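2-dehydropantoate 2-reductase (Porphyromonas gingivalis, PDB 2QYT) probably catalyses the NADPH-dependent reduction of 2-dehydropantoate (ketopantoate) to (R)-pantoate, a step in the biosynthesis of pantothenate. Local coordinates at residues A28-A31 against A32-G36; C73-N77 against P78-G82; M96-G99 against V100-R104; T171-E174 against V175-A178. All blocks are in the same frame, centred on the assembly; numbering follows the deposited sequence.

Contact 1. Residues A28-A31 against A32-G36; sequences ALRA and AATDG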
loop_
_atom_site.group_PDB
_atom_site.type_symbol
_atom_site.label_atom_id
_atom_site.label_comp_id
_atom_site.label_asym_id
_atom_site.label_seq_id
_atom_site.Cartn_x
_atom_site.Cartn_y
_atom_site.Cartn_z
ATOM N N ALA A 28 15.070 -8.675 -3.310
ATOM C CA ALA A 28 16.550 -8.713 -3.446
ATOM C C ALA A 28 17.184 -10.029 -3.013
ATOM O O ALA A 28 18.182 -10.448 -3.571
ATOM C CB ALA A 28 17.168 -7.564 -2.648
ATOM N N LEU A 29 16.623 -10.681 -1.991
ATOM C CA LEU A 29 17.123 -12.005 -1.569
ATOM C C LEU A 29 17.000 -13.023 -2.670
ATOM O O LEU A 29 17.897 -13.816 -2.891
ATOM C CB LEU A 29 16.365 -12.530 -0.340
ATOM C CG LEU A 29 16.620 -11.829 1.000
ATOM C CD1 LEU A 29 15.843 -12.529 2.078
ATOM C CD2 LEU A 29 18.098 -11.865 1.302
ATOM N N ARG A 30 15.848 -13.032 -3.307
ATOM C CA ARG A 30 15.573 -13.905 -4.415
ATOM C C ARG A 30 16.443 -13.580 -5.625
ATOM O O ARG A 30 16.931 -14.470 -6.333
ATOM C CB ARG A 30 14.077 -13.769 -4.744
ATOM C CG ARG A 30 13.653 -14.420 -6.051
ATOM C CD ARG A 30 13.590 -15.901 -5.862
ATOM N NE ARG A 30 13.152 -16.578 -7.073
ATOM C CZ ARG A 30 13.213 -17.889 -7.252
ATOM N NH1 ARG A 30 13.679 -18.697 -6.295
ATOM N NH2 ARG A 30 12.780 -18.389 -8.386
ATOM N N ALA A 31 16.675 -12.296 -5.872
ATOM C CA ALA A 31 17.522 -11.900 -7.009
ATOM C C ALA A 31 18.981 -12.348 -6.802
ATOM O O ALA A 31 19.707 -12.586 -7.748
ATOM C CB ALA A 31 17.420 -10.399 -7.244
ATOM N N ALA A 32 19.387 -12.492 -5.544
ATOM C CA ALA A 32 20.758 -12.812 -5.244
ATOM C C ALA A 32 20.919 -14.325 -5.379
ATOM O O ALA A 32 21.962 -14.822 -5.803
ATOM C CB ALA A 32 21.109 -12.330 -3.832
ATOM N N ALA A 33 19.860 -15.049 -5.032
ATOM C CA ALA A 33 19.873 -16.524 -5.048
ATOM C C ALA A 33 19.697 -17.066 -6.461
ATOM O O ALA A 33 19.823 -18.265 -6.707
ATOM C CB ALA A 33 18.775 -17.072 -4.128
ATOM N N THR A 34 19.383 -16.183 -7.394
ATOM C CA THR A 34 19.200 -16.609 -8.747
ATOM C C THR A 34 20.322 -16.014 -9.622
ATOM O O THR A 34 21.073 -15.142 -9.176
ATOM C CB THR A 34 17.739 -16.365 -9.266
ATOM O OG1 THR A 34 17.293 -15.030 -8.997
ATOM C CG2 THR A 34 16.770 -17.337 -8.615
ATOM N N ASP A 35 20.494 -16.505 -10.830
ATOM C CA ASP A 35 21.684 -16.086 -11.581
ATOM C C ASP A 35 21.294 -15.036 -12.616
ATOM O O ASP A 35 21.119 -15.361 -13.788
ATOM C CB ASP A 35 22.356 -17.282 -12.257
ATOM C CG ASP A 35 23.133 -18.157 -11.280
ATOM O OD1 ASP A 35 23.423 -17.725 -10.161
ATOM O OD2 ASP A 35 23.506 -19.285 -11.657
ATOM N N GLY A 36 21.122 -13.794 -12.169
ATOM C CA GLY A 36 20.681 -12.722 -13.064
ATOM C C GLY A 36 19.357 -12.915 -13.808
ATOM O O GLY A 36 19.203 -12.471 -14.942
HETATM O O HOH W 1 18.480 -13.186 -10.506
HETATM O O HOH W 2 21.713 -12.274 -9.534
#

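Contact 2. Residues C73-N77 against P78-G82; sequences CVTDN and PAEVG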
loop_
_atom_site.group_PDB
_atom_site.type_symbol
_atom_site.label_atom_id
_atom_site.label_comp_id
_atom_site.label_asym_id
_atom_site.label_seq_id
_atom_site.Cartn_x
_atom_site.Cartn_y
_atom_site.Cartn_z
ATOM N N CYS A 73 20.871 -2.598 -7.135
ATOM C CA CYS A 73 21.217 -1.199 -7.225
ATOM C C CYS A 73 20.415 -0.481 -6.163
ATOM O O CYS A 73 19.254 -0.817 -5.920
ATOM C CB CYS A 73 20.932 -0.683 -8.659
ATOM S SG CYS A 73 21.013 1.119 -8.862
ATOM N N VAL A 74 21.061 0.472 -5.489
ATOM C CA VAL A 74 20.365 1.347 -4.550
ATOM C C VAL A 74 20.908 2.758 -4.755
ATOM O O VAL A 74 22.116 2.966 -4.878
ATOM C CB VAL A 74 20.483 0.905 -3.045
ATOM C CG1 VAL A 74 21.981 0.980 -2.583
ATOM C CG2 VAL A 74 19.627 1.836 -2.140
ATOM N N THR A 75 19.988 3.724 -4.799
ATOM C CA THR A 75 20.349 5.087 -5.183
ATOM C C THR A 75 19.230 6.047 -4.774
ATOM O O THR A 75 18.155 5.579 -4.442
ATOM C CB THR A 75 20.706 5.191 -6.722
ATOM O OG1 THR A 75 21.036 6.527 -7.012
ATOM C CG2 THR A 75 19.548 4.773 -7.667
ATOM N N ASP A 76 19.499 7.366 -4.743
ATOM C CA ASP A 76 18.425 8.373 -4.602
ATOM C C ASP A 76 17.972 8.907 -5.953
ATOM O O ASP A 76 17.149 9.792 -6.004
ATOM C CB ASP A 76 18.804 9.544 -3.649
ATOM C CG ASP A 76 20.101 10.194 -4.005
ATOM O OD1 ASP A 76 20.690 9.846 -5.048
ATOM O OD2 ASP A 76 20.546 11.075 -3.235
ATOM N N ASN A 77 18.532 8.370 -7.035
ATOM C CA ASN A 77 18.269 8.898 -8.390
ATOM C C ASN A 77 17.654 7.886 -9.376
ATOM O O ASN A 77 18.374 7.069 -9.938
ATOM C CB ASN A 77 19.545 9.463 -8.972
ATOM C CG ASN A 77 19.307 10.382 -10.187
ATOM O OD1 ASN A 77 18.255 10.354 -10.869
ATOM N ND2 ASN A 77 20.311 11.192 -10.470
ATOM N N PRO A 78 16.320 7.921 -9.591
ATOM C CA PRO A 78 15.718 6.968 -10.556
ATOM C C PRO A 78 16.279 6.903 -11.961
ATOM O O PRO A 78 16.111 5.898 -12.635
ATOM C CB PRO A 78 14.257 7.378 -10.585
ATOM C CG PRO A 78 14.029 7.898 -9.174
ATOM C CD PRO A 78 15.290 8.686 -8.866
ATOM N N ALA A 79 16.905 7.972 -12.429
ATOM C CA ALA A 79 17.458 7.964 -13.771
ATOM C C ALA A 79 18.687 7.033 -13.851
ATOM O O ALA A 79 19.076 6.577 -14.954
ATOM C CB ALA A 79 17.819 9.397 -14.187
ATOM N N GLU A 80 19.339 6.817 -12.711
ATOM C CA GLU A 80 20.437 5.855 -12.647
ATOM C C GLU A 80 19.932 4.395 -12.746
ATOM O O GLU A 80 20.643 3.517 -13.254
ATOM C CB GLU A 80 21.264 6.032 -11.379
ATOM C CG GLU A 80 22.219 7.232 -11.436
ATOM C CD GLU A 80 22.777 7.560 -10.038
ATOM O OE1 GLU A 80 22.609 6.725 -9.097
ATOM O OE2 GLU A 80 23.355 8.656 -9.885
ATOM N N VAL A 81 18.703 4.156 -12.304
ATOM C CA VAL A 81 18.082 2.853 -12.488
ATOM C C VAL A 81 17.693 2.597 -13.987
ATOM O O VAL A 81 18.011 1.523 -14.536
ATOM C CB VAL A 81 16.925 2.653 -11.511
ATOM C CG1 VAL A 81 16.229 1.286 -11.707
ATOM C CG2 VAL A 81 17.410 2.800 -10.107
ATOM N N GLY A 82 17.052 3.555 -14.662
ATOM C CA GLY A 82 16.602 3.303 -16.047
ATOM C C GLY A 82 15.285 2.551 -16.036
ATOM O O GLY A 82 14.677 2.340 -14.964
#

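Contact 3. Residues M96-G99 against V100-R104; sequences MERG and VAEIR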
loop_
_atom_site.group_PDB
_atom_site.type_symbol
_atom_site.label_atom_id
_atom_site.label_comp_id
_atom_site.label_asym_id
_atom_site.label_seq_id
_atom_site.Cartn_x
_atom_site.Cartn_y
_atom_site.Cartn_z
HETATM N N MSE A 96 0.969 13.517 -5.735
HETATM C CA MSE A 96 0.969 12.552 -6.819
HETATM C C MSE A 96 1.657 13.082 -8.094
HETATM O O MSE A 96 2.259 12.320 -8.845
HETATM C CB MSE A 96 -0.446 12.088 -7.148
HETATM C CG MSE A 96 -0.515 10.568 -7.375
HETATM SE SE MSE A 96 -0.099 9.468 -5.710
HETATM C CE MSE A 96 -1.465 10.189 -4.512
ATOM N N GLU A 97 1.553 14.386 -8.308
ATOM C CA GLU A 97 2.165 15.083 -9.435
ATOM C C GLU A 97 3.659 14.881 -9.377
ATOM O O GLU A 97 4.264 14.446 -10.349
ATOM C CB GLU A 97 1.831 16.563 -9.358
ATOM C CG GLU A 97 0.597 17.027 -10.183
ATOM C CD GLU A 97 -0.775 16.596 -9.654
ATOM O OE1 GLU A 97 -0.906 16.138 -8.482
ATOM O OE2 GLU A 97 -1.743 16.747 -10.453
ATOM N N ARG A 98 4.238 15.152 -8.210
ATOM C CA ARG A 98 5.663 15.028 -7.983
ATOM C C ARG A 98 6.147 13.587 -8.010
ATOM O O ARG A 98 7.177 13.310 -8.626
ATOM C CB ARG A 98 6.047 15.673 -6.657
ATOM C CG ARG A 98 7.494 15.561 -6.320
ATOM C CD ARG A 98 7.850 16.498 -5.175
ATOM N NE ARG A 98 9.223 16.219 -4.714
ATOM C CZ ARG A 98 9.909 16.946 -3.823
ATOM N NH1 ARG A 98 9.395 18.043 -3.269
ATOM N NH2 ARG A 98 11.131 16.573 -3.492
ATOM N N GLY A 99 5.426 12.672 -7.350
ATOM C CA GLY A 99 5.780 11.248 -7.400
ATOM C C GLY A 99 5.833 10.713 -8.842
ATOM O O GLY A 99 6.734 9.972 -9.186
ATOM N N VAL A 100 4.886 11.087 -9.688
ATOM C CA VAL A 100 4.895 10.612 -11.076
ATOM C C VAL A 100 6.140 11.213 -11.807
ATOM O O VAL A 100 6.911 10.469 -12.426
ATOM C CB VAL A 100 3.524 10.863 -11.786
ATOM C CG1 VAL A 100 3.617 10.791 -13.378
ATOM C CG2 VAL A 100 2.406 9.951 -11.144
ATOM N N ALA A 101 6.360 12.523 -11.678
ATOM C CA ALA A 101 7.549 13.157 -12.289
ATOM C C ALA A 101 8.887 12.446 -11.933
ATOM O O ALA A 101 9.731 12.210 -12.818
ATOM C CB ALA A 101 7.604 14.617 -11.945
ATOM N N GLU A 102 9.035 12.048 -10.667
ATOM C CA GLU A 102 10.255 11.444 -10.144
ATOM C C GLU A 102 10.471 10.020 -10.576
ATOM O O GLU A 102 11.601 9.581 -10.685
ATOM C CB GLU A 102 10.251 11.454 -8.612
ATOM C CG GLU A 102 9.819 12.784 -8.025
ATOM C CD GLU A 102 10.961 13.669 -7.656
ATOM O OE1 GLU A 102 12.113 13.252 -7.880
ATOM O OE2 GLU A 102 10.705 14.786 -7.139
ATOM N N ILE A 103 9.409 9.265 -10.795
ATOM C CA ILE A 103 9.574 7.900 -11.259
ATOM C C ILE A 103 9.606 7.768 -12.804
ATOM O O ILE A 103 9.922 6.701 -13.318
ATOM C CB ILE A 103 8.476 6.937 -10.640
ATOM C CG1 ILE A 103 7.107 7.216 -11.257
ATOM C CG2 ILE A 103 8.477 7.016 -9.080
ATOM C CD1 ILE A 103 5.993 6.208 -10.816
ATOM N N ARG A 104 9.228 8.819 -13.543
ATOM C CA ARG A 104 9.208 8.747 -15.015
ATOM C C ARG A 104 10.489 8.157 -15.676
ATOM O O ARG A 104 10.382 7.356 -16.647
ATOM C CB ARG A 104 8.860 10.105 -15.662
ATOM C CG ARG A 104 7.355 10.394 -15.745
ATOM C CD ARG A 104 7.032 11.570 -16.669
ATOM N NE ARG A 104 5.585 11.839 -16.702
ATOM C CZ ARG A 104 4.738 11.152 -17.462
ATOM N NH1 ARG A 104 3.454 11.445 -17.462
ATOM N NH2 ARG A 104 5.189 10.149 -18.221
#

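Contact 4. Residues T171-E174 against V175-A178; sequences TDDE and VRLA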
loop_
_atom_site.group_PDB
_atom_site.type_symbol
_atom_site.label_atom_id
_atom_site.label_comp_id
_atom_site.label_asym_id
_atom_site.label_seq_id
_atom_site.Cartn_x
_atom_site.Cartn_y
_atom_site.Cartn_z
ATOM N N THR A 171 -3.537 -10.712 -16.889
ATOM C CA THR A 171 -2.630 -10.546 -18.026
ATOM C C THR A 171 -1.319 -11.327 -17.810
ATOM O O THR A 171 -1.054 -11.848 -16.726
ATOM C CB THR A 171 -2.348 -9.049 -18.340
ATOM O OG1 THR A 171 -1.565 -8.463 -17.294
ATOM C CG2 THR A 171 -3.645 -8.266 -18.490
ATOM N N ASP A 172 -0.516 -11.411 -18.859
ATOM C CA ASP A 172 0.777 -12.074 -18.789
ATOM C C ASP A 172 1.705 -11.394 -17.802
ATOM O O ASP A 172 2.390 -12.078 -17.054
ATOM C CB ASP A 172 1.438 -12.114 -20.171
ATOM C CG ASP A 172 0.724 -13.040 -21.122
ATOM O OD1 ASP A 172 -0.077 -13.893 -20.635
ATOM O OD2 ASP A 172 0.960 -12.909 -22.352
ATOM N N ASP A 173 1.738 -10.055 -17.829
ATOM C CA ASP A 173 2.582 -9.272 -16.912
ATOM C C ASP A 173 2.129 -9.527 -15.476
ATOM O O ASP A 173 2.972 -9.596 -14.593
ATOM C CB ASP A 173 2.577 -7.764 -17.233
ATOM C CG ASP A 173 3.569 -7.372 -18.370
ATOM O OD1 ASP A 173 4.315 -8.248 -18.890
ATOM O OD2 ASP A 173 3.609 -6.164 -18.749
ATOM N N GLU A 174 0.816 -9.721 -15.272
ATOM C CA GLU A 174 0.233 -9.988 -13.927
ATOM C C GLU A 174 0.578 -11.355 -13.356
ATOM O O GLU A 174 1.002 -11.467 -12.207
ATOM C CB GLU A 174 -1.283 -9.914 -13.980
ATOM C CG GLU A 174 -1.867 -8.671 -13.512
ATOM C CD GLU A 174 -3.355 -8.747 -13.527
ATOM O OE1 GLU A 174 -3.935 -8.624 -12.435
ATOM O OE2 GLU A 174 -3.955 -8.915 -14.605
ATOM N N VAL A 175 0.330 -12.392 -14.159
ATOM C CA VAL A 175 0.728 -13.761 -13.826
ATOM C C VAL A 175 2.234 -13.785 -13.588
ATOM O O VAL A 175 2.709 -14.351 -12.614
ATOM C CB VAL A 175 0.323 -14.754 -14.946
ATOM C CG1 VAL A 175 0.856 -16.163 -14.652
ATOM C CG2 VAL A 175 -1.188 -14.797 -15.095
ATOM N N ARG A 176 2.988 -13.125 -14.462
ATOM C CA ARG A 176 4.419 -13.037 -14.249
ATOM C C ARG A 176 4.735 -12.426 -12.886
ATOM O O ARG A 176 5.557 -12.977 -12.133
ATOM C CB ARG A 176 5.127 -12.254 -15.357
ATOM C CG ARG A 176 6.653 -12.368 -15.273
ATOM C CD ARG A 176 7.359 -11.700 -16.454
ATOM N NE ARG A 176 7.254 -10.233 -16.482
ATOM C CZ ARG A 176 7.875 -9.469 -17.385
ATOM N NH1 ARG A 176 8.658 -10.033 -18.307
ATOM N NH2 ARG A 176 7.732 -8.142 -17.379
ATOM N N LEU A 177 4.110 -11.303 -12.552
ATOM C CA LEU A 177 4.427 -10.710 -11.240
ATOM C C LEU A 177 3.999 -11.624 -10.069
ATOM O O LEU A 177 4.714 -11.755 -9.084
ATOM C CB LEU A 177 3.896 -9.279 -11.088
ATOM C CG LEU A 177 4.374 -8.521 -9.832
ATOM C CD1 LEU A 177 5.892 -8.290 -9.832
ATOM C CD2 LEU A 177 3.612 -7.211 -9.737
ATOM N N ALA A 178 2.866 -12.288 -10.212
ATOM C CA ALA A 178 2.341 -13.105 -9.112
ATOM C C ALA A 178 3.286 -14.275 -8.813
ATOM O O ALA A 178 3.666 -14.465 -7.688
ATOM C CB ALA A 178 0.948 -13.594 -9.445
#

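Contact 1. Residues A28-A31 against A32-G36
The backbone of Ala28-Ala31 runs straight on into Ala32-Gly36 near the C-terminal end of helix 18-33, where Ala33 N donates to Leu29 O over 3.2 Å and Ala32 N divides itself between two weak bonds, to Ala28 O and Leu29 O. This helix links strands 9-14 and 38-43 in a beta-alpha-beta unit of the Rossmann-type domain. Beyond the helical bonds the chain is held by Thr34, whose OG1 donates to Arg30 O over 2.7 Å, a side-chain bond from four residues further on. The hydroxyl approaches that oxygen with a C=O...OG1 angle of 139°, tilted from the carbonyl plane. With chi1 at 49°, OG1 of Thr34 stands between its own N and carbonyl carbon, and the same rotation places the methyl CG2 beside that N, at contact distance from the Arg30 guanidinium. The arginine chain bends at chi2 (76°) and runs on C-terminally, one guanidinium face against this methyl: Thr34 CG2 sits over its centre, 3.8 Å from Arg30 CZ. This is van der Waals packing of a methyl on a flat cation. On the inner side Ala28 packs on Trp42 and Ala31 on Leu38 and Val40 of strand 38-43. One water donates to Thr34 OG1 over 2.7 Å; another lies 2.7 Å from Ala31 O and accepts from Gly36 N at 3.1 Å.

Contact 2. Residues C73-N77 against P78-G82
Thr75 and Glu80 meet through a hydroxyl that works in both directions: Thr75 OG1 donates to Glu80 OE1 at 2.6 Å while accepting from Asn77 N at 3.1 Å. The second bond, from an amide two residues on, defines an ST turn. Its N-H...O angle of 156° is fairly straight, whereas the hydroxyl reaches the carboxylate from above its plane. Thr75 can serve both because chi1 of 180° turns OG1 away from its own N. The ST turn leads strand 73-75, an edge of the parallel Rossmann sheet, into the short, weakly bonded helix at about 78-81. Asn77 is the N-cap there: its OD1 accepts from Ala79 N at 3.2 Å, and its carbonyl O takes Glu80 N at 2.9 Å, with both donors above the respective carbonyl planes. The Asn77 and Glu80 side chains cross at about a right angle, with Asn77 CB 3.9 Å from Glu80 CD. Apart from these polar bonds, Val81 CG2 rests 3.8 Å from Thr75 CG2 and 4.2 Å from Cys73 SG. Val81 also reaches Ser41 and Ile43 of the neighbouring strand 38-43, while Pro78 packs on Met106.

Contact 3. Residues M96-G99 against V100-R104
With CG trans to the backbone N (chi1 178°) and the chain stretched out to NE, Arg98 stands out from the helix at a steep angle to its axis, and Glu102, bent at chi2 (-96°), brings its carboxylate back to meet it. The two side chains meet obliquely in a salt bridge, Arg98 NE donating to Glu102 OE2 over 3.2 Å. The bond is bent rather than straight: the N-H...O angle is only 138°, and OE2 is approached on its anti side, tilted from the planes of both groups. Arg98 CG adds a contact, 3.4 Å from Glu102 OE2. Backbone bonds confirm the helical spacing: Ala101 N to Glu97 O is 3.1 Å and Val100 N to Met96 O is 3.0 Å. On another side the apolar residues gather: the selenomethionine Met96, Val100 and Ile103 all pack on Met126 of helix 122-126, and Ile103 also touches Phe14 of strand 9-14. Glu97, for its part, hydrogen-bonds through OE2 to Tyr129 OH. The pattern, a polar pair spaced i to i+4 along one side and an apolar side against neighbouring elements, is that of an amphipathic helix, here helix 96-103 of the Rossmann-type domain.

Contact 4. Residues T171-E174 against V175-A178
Asp173 O is gripped by two donors, Leu177 N at 2.9 Å in the regular helical bond and the hydroxyl of Tyr86. Leu177 N comes in 30° from the carbonyl plane. Val175 N makes a straighter bond to Thr171 O at 3.0 Å, with an N-H...O angle of 178°. At the start of helix 172-183, Thr171 and Glu174 form a capping box: Thr171 N donates to Glu174 OE2 over 2.9 Å, and the return bond, Glu174 N to Thr171 OG1, is weak at 3.4 Å. The same OE2 is also bonded by Ser165 OG, and OE1 of Glu174 by Asn190 ND2, so neighbouring residues fix the rotation of the carboxylate. Asp173 and Arg176 lie side by side and point the same way, their carboxylate and guanidinium planes only 9° apart. Asp173 OD1 sits over one face of the guanidinium, 3.7 Å from Arg176 NH2; no N-H points at it, and the long salt bridge rests on charge alone. Stronger partners stand outside: Lys112 for Asp173 OD2 and Tyr86 OH for Arg176 NE. Leu177 turns inward onto Phe163, Trp136 and Ile11, binding the helix to strands 158-164 and 9-14.

Overall arrangement
From the N terminus the four contacts follow in series; each is local to one continuous run of chain, so none encloses a long loop, and none nests in or crosses another. Contact 1 lies near the end of helix 18-33, beside strand 38-43. Contact 2 carries the chain from strand 73-75, at the edge of the parallel sheet, into helix 78-81, its centre about 19 Å from that of contact 1. Contact 3 follows on helix 96-103 and touches contact 2 through packing of Pro78 CG on Glu102 O at 3.3 Å. Contact 4, on helix 172-183, lies about 24 Å centre to centre from contacts 2 and 3. Its helix lies between the parallel and mixed sheets.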